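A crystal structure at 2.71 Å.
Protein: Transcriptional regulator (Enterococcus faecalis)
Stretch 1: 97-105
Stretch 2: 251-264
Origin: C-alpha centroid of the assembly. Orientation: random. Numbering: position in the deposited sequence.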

# COMPACT_ATOMS: atom_id res chain seq x y z
N GLU A 97 0.16 -12.52 6.67
CA GLU A 97 0.69 -13.00 7.94
C GLU A 97 1.22 -11.82 8.76
O GLU A 97 1.11 -11.80 9.98
CB GLU A 97 1.82 -14.02 7.72
CG GLU A 97 1.37 -15.46 7.42
CD GLU A 97 0.61 -16.12 8.58
OE1 GLU A 97 -0.58 -15.78 8.79
OE2 GLU A 97 1.21 -16.97 9.28
N LEU A 98 1.81 -10.85 8.07
CA LEU A 98 2.36 -9.67 8.73
C LEU A 98 1.28 -8.83 9.40
O LEU A 98 1.40 -8.47 10.55
CB LEU A 98 3.13 -8.81 7.71
CG LEU A 98 3.69 -7.46 8.20
CD1 LEU A 98 4.60 -7.68 9.39
CD2 LEU A 98 4.46 -6.79 7.08
N LEU A 99 0.21 -8.54 8.67
CA LEU A 99 -0.87 -7.72 9.20
C LEU A 99 -1.94 -8.55 9.89
O LEU A 99 -2.91 -8.01 10.43
CB LEU A 99 -1.50 -6.92 8.08
CG LEU A 99 -0.49 -6.12 7.25
CD1 LEU A 99 -1.22 -5.44 6.10
CD2 LEU A 99 0.23 -5.11 8.14
N ASP A 100 -1.77 -9.86 9.88
CA ASP A 100 -2.73 -10.77 10.47
C ASP A 100 -4.14 -10.45 10.01
O ASP A 100 -5.07 -10.40 10.81
CB ASP A 100 -2.68 -10.72 12.00
CG ASP A 100 -3.53 -11.82 12.63
OD1 ASP A 100 -3.40 -12.99 12.22
OD2 ASP A 100 -4.34 -11.52 13.54
N ILE A 101 -4.28 -10.22 8.71
CA ILE A 101 -5.58 -9.94 8.13
C ILE A 101 -5.73 -10.62 6.80
O ILE A 101 -4.77 -11.07 6.20
CB ILE A 101 -5.84 -8.41 7.88
CG1 ILE A 101 -4.77 -7.83 6.96
CG2 ILE A 101 -5.88 -7.65 9.20
CD1 ILE A 101 -5.14 -6.46 6.42
N PRO A 102 -6.97 -10.76 6.33
CA PRO A 102 -7.10 -11.41 5.02
C PRO A 102 -6.99 -10.33 3.93
O PRO A 102 -7.44 -9.20 4.12
CB PRO A 102 -8.49 -12.03 5.10
CG PRO A 102 -9.26 -11.02 5.91
CD PRO A 102 -8.27 -10.67 7.02
N ILE A 103 -6.34 -10.69 2.83
CA ILE A 103 -6.18 -9.79 1.69
C ILE A 103 -7.17 -10.33 0.68
O ILE A 103 -6.88 -11.30 -0.01
CB ILE A 103 -4.79 -9.88 1.05
CG1 ILE A 103 -3.72 -9.40 2.03
CG2 ILE A 103 -4.76 -9.03 -0.22
CD1 ILE A 103 -3.87 -7.94 2.46
N HIS A 104 -8.33 -9.70 0.59
CA HIS A 104 -9.37 -10.15 -0.33
C HIS A 104 -9.06 -9.95 -1.80
O HIS A 104 -9.40 -10.79 -2.64
CB HIS A 104 -10.66 -9.43 -0.01
CG HIS A 104 -11.08 -9.60 1.41
ND1 HIS A 104 -11.10 -8.57 2.31
CD2 HIS A 104 -11.43 -10.72 2.09
CE1 HIS A 104 -11.45 -9.03 3.50
NE2 HIS A 104 -11.66 -10.33 3.39
N HIS A 105 -8.41 -8.84 -2.10
CA HIS A 105 -8.08 -8.51 -3.47
C HIS A 105 -6.70 -7.87 -3.59
O HIS A 105 -6.16 -7.32 -2.62
CB HIS A 105 -9.12 -7.54 -4.01
CG HIS A 105 -10.51 -8.10 -4.05
ND1 HIS A 105 -10.88 -9.10 -4.92
CD2 HIS A 105 -11.63 -7.77 -3.36
CE1 HIS A 105 -12.16 -9.37 -4.76
NE2 HIS A 105 -12.64 -8.57 -3.82
N SER A 251 3.63 -2.21 18.91
CA SER A 251 3.03 -1.25 17.98
C SER A 251 2.40 -2.05 16.83
O SER A 251 1.40 -1.62 16.25
CB SER A 251 4.08 -0.30 17.40
OG SER A 251 3.57 0.34 16.24
N LEU A 252 2.99 -3.21 16.53
CA LEU A 252 2.52 -4.12 15.48
C LEU A 252 1.15 -4.69 15.83
O LEU A 252 0.24 -4.71 15.00
CB LEU A 252 3.49 -5.31 15.29
CG LEU A 252 3.58 -6.00 13.91
CD1 LEU A 252 4.10 -7.42 14.03
CD2 LEU A 252 2.22 -6.01 13.23
N TYR A 253 1.01 -5.17 17.06
CA TYR A 253 -0.26 -5.74 17.49
C TYR A 253 -1.36 -4.71 17.39
O TYR A 253 -2.44 -5.00 16.88
CB TYR A 253 -0.19 -6.27 18.93
CG TYR A 253 -1.47 -6.95 19.39
CD1 TYR A 253 -2.09 -7.93 18.60
CD2 TYR A 253 -2.09 -6.61 20.59
CE1 TYR A 253 -3.27 -8.53 18.99
CE2 TYR A 253 -3.28 -7.22 21.00
CZ TYR A 253 -3.86 -8.18 20.19
OH TYR A 253 -5.05 -8.77 20.56
N LYS A 254 -1.10 -3.51 17.88
CA LYS A 254 -2.09 -2.45 17.84
C LYS A 254 -2.53 -2.22 16.39
O LYS A 254 -3.72 -2.13 16.09
CB LYS A 254 -1.51 -1.17 18.46
CG LYS A 254 -2.44 0.03 18.39
CD LYS A 254 -1.72 1.30 18.79
CE LYS A 254 -2.58 2.50 18.44
NZ LYS A 254 -2.89 2.53 16.98
N THR A 255 -1.57 -2.13 15.48
CA THR A 255 -1.88 -1.94 14.07
C THR A 255 -2.74 -3.07 13.54
O THR A 255 -3.70 -2.84 12.81
CB THR A 255 -0.62 -1.91 13.24
OG1 THR A 255 0.26 -0.90 13.73
CG2 THR A 255 -0.95 -1.65 11.77
N GLN A 256 -2.38 -4.30 13.88
CA GLN A 256 -3.12 -5.49 13.45
C GLN A 256 -4.54 -5.48 13.95
O GLN A 256 -5.47 -5.78 13.21
CB GLN A 256 -2.44 -6.76 13.97
CG GLN A 256 -1.23 -7.18 13.18
CD GLN A 256 -0.40 -8.18 13.93
OE1 GLN A 256 0.51 -8.79 13.37
NE2 GLN A 256 -0.70 -8.35 15.21
N THR A 257 -4.70 -5.18 15.22
CA THR A 257 -6.03 -5.16 15.80
C THR A 257 -6.84 -4.07 15.12
O THR A 257 -8.01 -4.28 14.79
CB THR A 257 -5.95 -4.91 17.32
OG1 THR A 257 -5.18 -5.97 17.91
CG2 THR A 257 -7.33 -4.90 17.92
N THR A 258 -6.22 -2.93 14.87
CA THR A 258 -6.91 -1.83 14.19
C THR A 258 -7.46 -2.29 12.84
O THR A 258 -8.65 -2.19 12.58
CB THR A 258 -5.97 -0.67 13.92
OG1 THR A 258 -5.47 -0.17 15.16
CG2 THR A 258 -6.71 0.44 13.19
N LEU A 259 -6.57 -2.77 11.98
CA LEU A 259 -6.99 -3.22 10.67
C LEU A 259 -8.03 -4.30 10.81
O LEU A 259 -9.08 -4.25 10.15
CB LEU A 259 -5.79 -3.71 9.87
CG LEU A 259 -4.76 -2.59 9.71
CD1 LEU A 259 -3.65 -3.04 8.78
CD2 LEU A 259 -5.45 -1.33 9.16
N ARG A 260 -7.77 -5.28 11.67
CA ARG A 260 -8.72 -6.35 11.88
C ARG A 260 -10.12 -5.78 12.20
O ARG A 260 -11.12 -6.31 11.71
CB ARG A 260 -8.25 -7.27 13.00
CG ARG A 260 -7.09 -8.17 12.65
CD ARG A 260 -6.76 -9.09 13.83
NE ARG A 260 -7.76 -10.14 13.96
CZ ARG A 260 -7.91 -11.11 13.07
NH1 ARG A 260 -7.13 -11.15 12.00
NH2 ARG A 260 -8.87 -12.02 13.23
N LYS A 261 -10.22 -4.73 13.01
CA LYS A 261 -11.54 -4.19 13.33
C LYS A 261 -12.16 -3.47 12.12
O LYS A 261 -13.38 -3.47 11.93
CB LYS A 261 -11.50 -3.26 14.55
CG LYS A 261 -11.29 -3.99 15.89
CD LYS A 261 -11.37 -3.04 17.08
CE LYS A 261 -11.15 -3.75 18.42
NZ LYS A 261 -11.40 -2.83 19.60
N GLN A 262 -11.31 -2.85 11.31
CA GLN A 262 -11.75 -2.18 10.09
C GLN A 262 -12.50 -3.20 9.22
O GLN A 262 -13.40 -2.84 8.47
CB GLN A 262 -10.54 -1.65 9.30
CG GLN A 262 -10.00 -0.33 9.81
CD GLN A 262 -11.10 0.70 9.94
OE1 GLN A 262 -11.66 0.89 11.02
NE2 GLN A 262 -11.43 1.35 8.83
N LEU A 263 -12.10 -4.47 9.33
CA LEU A 263 -12.70 -5.53 8.55
C LEU A 263 -13.75 -6.33 9.30
O LEU A 263 -14.03 -7.48 8.96
CB LEU A 263 -11.60 -6.48 8.05
CG LEU A 263 -10.54 -5.83 7.16
CD1 LEU A 263 -9.41 -6.81 6.94
CD2 LEU A 263 -11.15 -5.40 5.81
N GLY A 264 -14.34 -5.71 10.32
CA GLY A 264 -15.36 -6.38 11.10
C GLY A 264 -14.85 -7.63 11.78
O GLY A 264 -15.62 -8.55 12.05

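The end of one helix and the loop that follows it (97-105) lie along the last turns of a second helix (251-262) and the two residues after it, burying 511 Å² between them, both sides summed. The two segments touch although no two touching residues are closer than 154 positions in sequence. Their backbones come nearest where Leu99 CA lies 5.3 Å from Gln256 CA; one helical turn on, Ile101 CA lies 6.1 Å from Arg260 CA. Stretch 2 keeps regular i to i+4 hydrogen bonding up to Leu263 N, which reaches Leu259 O at 3.1 Å. Within it, Thr255 and Thr258 both adopt chi1 m, which lets each hydroxyl turn back on its own helix: Thr255 OG1 donates to Ser251 O (2.9 Å) and Thr258 OG1 to Lys254 O (2.8 Å).

The polar centre of the contact is Asp100, the first residue to leave helical geometry, with phi/psi of 50/45. Its carbonyl accepts a very short hydrogen bond from Arg260, NH1 to Asp100 O at 2.5 Å, with the oxygen at the guanidinium edge, near its plane. Arg260 CA-CB points sideways; chi1 m and chi2 t extend the chain, and chi3 p then bends it so that its end comes nearer the loop. Asp100, with chi1 t and CA-CB toward the helix, adds a salt bridge, OD2 to Arg260 NH1 at 3.2 Å. Because OD2 lies well out of the guanidinium plane, this pairing is one of charge, with no N-H directed at it. The aliphatic part of Arg260 is also used: its CG packs 3.7 Å from Ile101 CG2.

Gln256 also starts sideways, and chi1 m with chi2 t brings its end nearer the loop, where its CG lies 3.3 Å from Leu99 O. Beside it, Leu252 is t at both chi angles and brings CD2 to 3.7 Å from Leu98 O.

Apolar side chains fill the rest. Leu259 and Leu263, one turn apart, both point toward the loop and share the m,t rotamer. Leu99, also m,t, sets CD1 4.3 Å from Leu259 CD1. Ile101, with chi1 p, places CG2 4.0 Å from Leu259 CB, while its CB lies 4.0 Å from Leu263 CD1. That same methyl, Leu263 CD1, is 4.0 Å from Pro102 CD. The other, Leu263 CD2, approaches the edge of the His104 ring, 4.3 Å from CE1; His104 ND1 is hydrogen-bonded elsewhere in the structure.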